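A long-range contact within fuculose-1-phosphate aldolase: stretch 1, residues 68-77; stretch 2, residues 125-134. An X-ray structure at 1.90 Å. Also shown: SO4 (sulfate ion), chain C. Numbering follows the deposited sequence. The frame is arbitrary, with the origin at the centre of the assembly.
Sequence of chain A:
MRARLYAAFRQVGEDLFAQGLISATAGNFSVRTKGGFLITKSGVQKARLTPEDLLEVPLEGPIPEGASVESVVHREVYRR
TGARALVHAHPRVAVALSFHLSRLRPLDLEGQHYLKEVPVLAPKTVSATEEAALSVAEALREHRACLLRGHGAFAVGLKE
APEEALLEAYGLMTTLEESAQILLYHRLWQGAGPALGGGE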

# COMPACT_ATOMS: atom_id res chain seq x y z
N SER A 68 -10.26 22.98 -9.32
CA SER A 68 -9.50 22.31 -10.37
C SER A 68 -9.48 23.17 -11.63
O SER A 68 -10.48 23.78 -11.98
CB SER A 68 -10.14 20.96 -10.70
OG SER A 68 -9.68 20.49 -11.96
N VAL A 69 -8.34 23.19 -12.31
CA VAL A 69 -8.21 23.98 -13.54
C VAL A 69 -9.15 23.47 -14.64
O VAL A 69 -9.43 24.19 -15.59
CB VAL A 69 -6.75 23.93 -14.05
CG1 VAL A 69 -6.61 24.77 -15.30
CG2 VAL A 69 -5.81 24.46 -12.98
N GLU A 70 -9.64 22.24 -14.49
CA GLU A 70 -10.55 21.65 -15.47
C GLU A 70 -12.01 21.84 -15.07
O GLU A 70 -12.90 21.27 -15.69
CB GLU A 70 -10.27 20.15 -15.61
CG GLU A 70 -8.84 19.81 -15.95
CD GLU A 70 -8.44 20.29 -17.32
OE1 GLU A 70 -8.99 21.31 -17.77
OE2 GLU A 70 -7.56 19.66 -17.94
N SER A 71 -12.26 22.64 -14.05
CA SER A 71 -13.62 22.85 -13.59
C SER A 71 -14.55 23.32 -14.70
O SER A 71 -15.73 22.98 -14.69
CB SER A 71 -13.65 23.83 -12.42
OG SER A 71 -13.07 23.24 -11.27
N VAL A 72 -14.03 24.08 -15.66
CA VAL A 72 -14.86 24.57 -16.76
C VAL A 72 -15.42 23.40 -17.55
O VAL A 72 -16.56 23.42 -18.01
CB VAL A 72 -14.07 25.44 -17.76
CG1 VAL A 72 -14.97 26.54 -18.31
N VAL A 73 -14.60 22.37 -17.72
CA VAL A 73 -15.02 21.19 -18.46
C VAL A 73 -16.05 20.40 -17.67
O VAL A 73 -17.06 19.97 -18.23
CB VAL A 73 -13.82 20.27 -18.76
CG1 VAL A 73 -14.29 19.08 -19.57
CG2 VAL A 73 -12.73 21.06 -19.49
N HIS A 74 -15.80 20.19 -16.39
CA HIS A 74 -16.74 19.45 -15.56
C HIS A 74 -18.08 20.18 -15.57
O HIS A 74 -19.13 19.57 -15.76
CB HIS A 74 -16.22 19.36 -14.13
CG HIS A 74 -15.07 18.41 -13.96
ND1 HIS A 74 -15.15 17.27 -13.19
CD2 HIS A 74 -13.80 18.46 -14.43
CE1 HIS A 74 -13.99 16.65 -13.20
NE2 HIS A 74 -13.15 17.35 -13.95
N ARG A 75 -18.03 21.48 -15.36
CA ARG A 75 -19.26 22.28 -15.33
C ARG A 75 -20.07 22.12 -16.62
O ARG A 75 -21.29 21.91 -16.57
CB ARG A 75 -18.92 23.76 -15.12
CG ARG A 75 -20.17 24.63 -15.00
CD ARG A 75 -19.81 26.07 -14.76
NE ARG A 75 -19.10 26.63 -15.91
CZ ARG A 75 -18.70 27.90 -15.99
NH1 ARG A 75 -18.95 28.73 -14.99
NH2 ARG A 75 -18.06 28.33 -17.07
N GLU A 76 -19.40 22.20 -17.76
CA GLU A 76 -20.09 22.09 -19.04
C GLU A 76 -20.70 20.70 -19.20
O GLU A 76 -21.79 20.56 -19.73
CB GLU A 76 -19.11 22.39 -20.19
CG GLU A 76 -19.79 22.82 -21.48
CD GLU A 76 -20.64 24.07 -21.31
OE1 GLU A 76 -20.19 25.00 -20.60
OE2 GLU A 76 -21.75 24.12 -21.87
N VAL A 77 -19.99 19.67 -18.75
CA VAL A 77 -20.51 18.31 -18.84
C VAL A 77 -21.79 18.19 -18.03
O VAL A 77 -22.76 17.57 -18.45
CB VAL A 77 -19.50 17.26 -18.31
CG1 VAL A 77 -20.15 15.89 -18.25
CG2 VAL A 77 -18.27 17.21 -19.20
S SO4 C . -5.81 20.20 -11.31
O1 SO4 C . -7.18 19.54 -11.24
O2 SO4 C . -6.04 21.71 -11.36
O3 SO4 C . -5.14 19.93 -10.10
O4 SO4 C . -5.31 19.86 -12.60
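Stretch 2 125-134: TVSATEEAAL

The centre of the contact is a close packing of two helices, residues 71-77 of stretch 1 and residues 130-134 of stretch 2, and its pivot is Ala 133. Its methyl group lies against the backbone of the first helix, with CB of Ala 133 3.9 Å from CA of Val 73 and also 3.9 Å from the carbonyl O of Val 72. The CA atoms of Val 73 and Ala 133 are only 4.0 Å apart, and a residue whose side chain ends at CB suits so short a spacing. The helix axes approach to 8.2 Å and run in broadly the same direction, with 30° between their N-to-C directions and a signed crossing angle of -30°.

Val 73, buried and in the t rotamer, supplies the branched apolar partner. Its CG2 reaches CB of Ala 133 at 4.2 Å and CB of Ala 132 at 4.4 Å, so one methyl group touches two successive alanines. One turn further along the first helix, Glu 76 points its CA-to-CB bond toward stretch 2 and lends the aliphatic part of its side chain to the packing: its CB is 4.1 Å from CB of Ala 133, and its CG is 3.7 Å from O of Ala 133. The carboxylate beyond has a less comfortable neighbour, for OE1 of Glu 76 lies 3.7 Å from OE1 of Glu 130, a close pair of like charges. Val 72, also directed toward stretch 2, brings CG1 to 4.3 Å from OE1 of Glu 130.

Towards the N-terminal ends, the helices give way to loops. Thr 129 holds the N-cap position of the second helix, a place that suits a short hydroxyl side chain: its OG1 accepts a weak capping bond from N of Ala 132 at 3.4 Å. Just before it, Ala 128 has phi/psi of 57/16°, a left-handed conformation, and its methyl packs tightly on the loop of stretch 1, with CB 3.2 Å from CG1 of Val 69 and 3.1 Å from O of Val 69. Ala 128 is poorly ordered, so these short distances deserve some caution.

The polar edge is organised by Glu 70. Glu 70, the N-cap residue of the first helix, lies within a type I turn from Ser 68 to Ser 71. Its CA-to-CB bond runs sideways, but with chi1 and chi2 both m the carboxylate comes nearer to stretch 2. There its two oxygens serve two donors: N of Ala 128 gives a hydrogen bond to OE1 of Glu 70 at 2.6 Å, and OG of Ser 127 gives one to OE2 of Glu 70 at 2.8 Å. A carboxylate thus fastens the loop before the second helix through both a backbone amide and a hydroxyl. Water 1 extends this edge, donating to O of Val 126 at 2.5 Å and, weakly, to OE2 of Glu 70 at 2.8 Å.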

# COMPACT_ATOMS: atom_id res chain seq x y z
N THR A 125 -7.19 23.18 -28.14
CA THR A 125 -6.79 23.13 -26.74
C THR A 125 -7.58 22.00 -26.07
O THR A 125 -8.69 21.68 -26.49
CB THR A 125 -7.08 24.45 -26.01
OG1 THR A 125 -8.47 24.80 -26.17
CG2 THR A 125 -6.21 25.56 -26.56
N VAL A 126 -7.01 21.41 -25.03
CA VAL A 126 -7.66 20.31 -24.34
C VAL A 126 -7.71 20.44 -22.82
O VAL A 126 -8.24 19.57 -22.14
CB VAL A 126 -6.98 18.96 -24.70
CG1 VAL A 126 -7.31 18.57 -26.13
CG2 VAL A 126 -5.47 19.08 -24.54
N SER A 127 -7.17 21.54 -22.29
CA SER A 127 -7.17 21.74 -20.85
C SER A 127 -7.64 23.13 -20.43
O SER A 127 -7.17 24.14 -20.95
CB SER A 127 -5.78 21.47 -20.27
OG SER A 127 -5.78 21.62 -18.86
N ALA A 128 -8.57 23.16 -19.48
CA ALA A 128 -9.11 24.41 -18.95
C ALA A 128 -9.71 25.30 -20.02
O ALA A 128 -9.93 26.49 -19.78
CB ALA A 128 -8.02 25.16 -18.20
N THR A 129 -9.97 24.75 -21.19
CA THR A 129 -10.53 25.53 -22.27
C THR A 129 -11.96 25.16 -22.60
O THR A 129 -12.35 24.00 -22.47
CB THR A 129 -9.68 25.39 -23.54
OG1 THR A 129 -9.52 23.99 -23.86
CG2 THR A 129 -8.27 26.00 -23.33
N GLU A 130 -12.74 26.16 -23.01
CA GLU A 130 -14.13 25.93 -23.38
C GLU A 130 -14.14 25.09 -24.65
O GLU A 130 -15.16 24.50 -25.00
CB GLU A 130 -14.85 27.26 -23.61
CG GLU A 130 -16.29 27.16 -24.12
CD GLU A 130 -17.22 26.42 -23.18
OE1 GLU A 130 -17.25 26.75 -21.97
OE2 GLU A 130 -17.93 25.50 -23.64
N GLU A 131 -13.00 25.05 -25.34
CA GLU A 131 -12.85 24.25 -26.56
C GLU A 131 -13.07 22.83 -26.08
O GLU A 131 -14.00 22.14 -26.49
CB GLU A 131 -11.43 24.34 -27.13
CG GLU A 131 -11.13 25.56 -27.99
CD GLU A 131 -11.57 25.40 -29.43
OE1 GLU A 131 -12.74 25.03 -29.67
OE2 GLU A 131 -10.73 25.65 -30.33
N ALA A 132 -12.17 22.41 -25.19
CA ALA A 132 -12.24 21.09 -24.61
C ALA A 132 -13.57 20.95 -23.92
O ALA A 132 -14.26 19.95 -24.08
CB ALA A 132 -11.10 20.89 -23.62
N ALA A 133 -13.95 21.97 -23.15
CA ALA A 133 -15.20 21.95 -22.41
C ALA A 133 -16.38 21.59 -23.30
O ALA A 133 -17.13 20.67 -23.00
CB ALA A 133 -15.44 23.29 -21.75
N LEU A 134 -16.55 22.32 -24.40
CA LEU A 134 -17.66 22.07 -25.30
C LEU A 134 -17.58 20.71 -26.00
O LEU A 134 -18.55 19.95 -26.02
CB LEU A 134 -17.76 23.19 -26.33
CG LEU A 134 -18.98 23.18 -27.24
CD1 LEU A 134 -20.25 23.20 -26.40
CD2 LEU A 134 -18.93 24.39 -28.16
O HOH W 1 -9.35 19.09 -19.96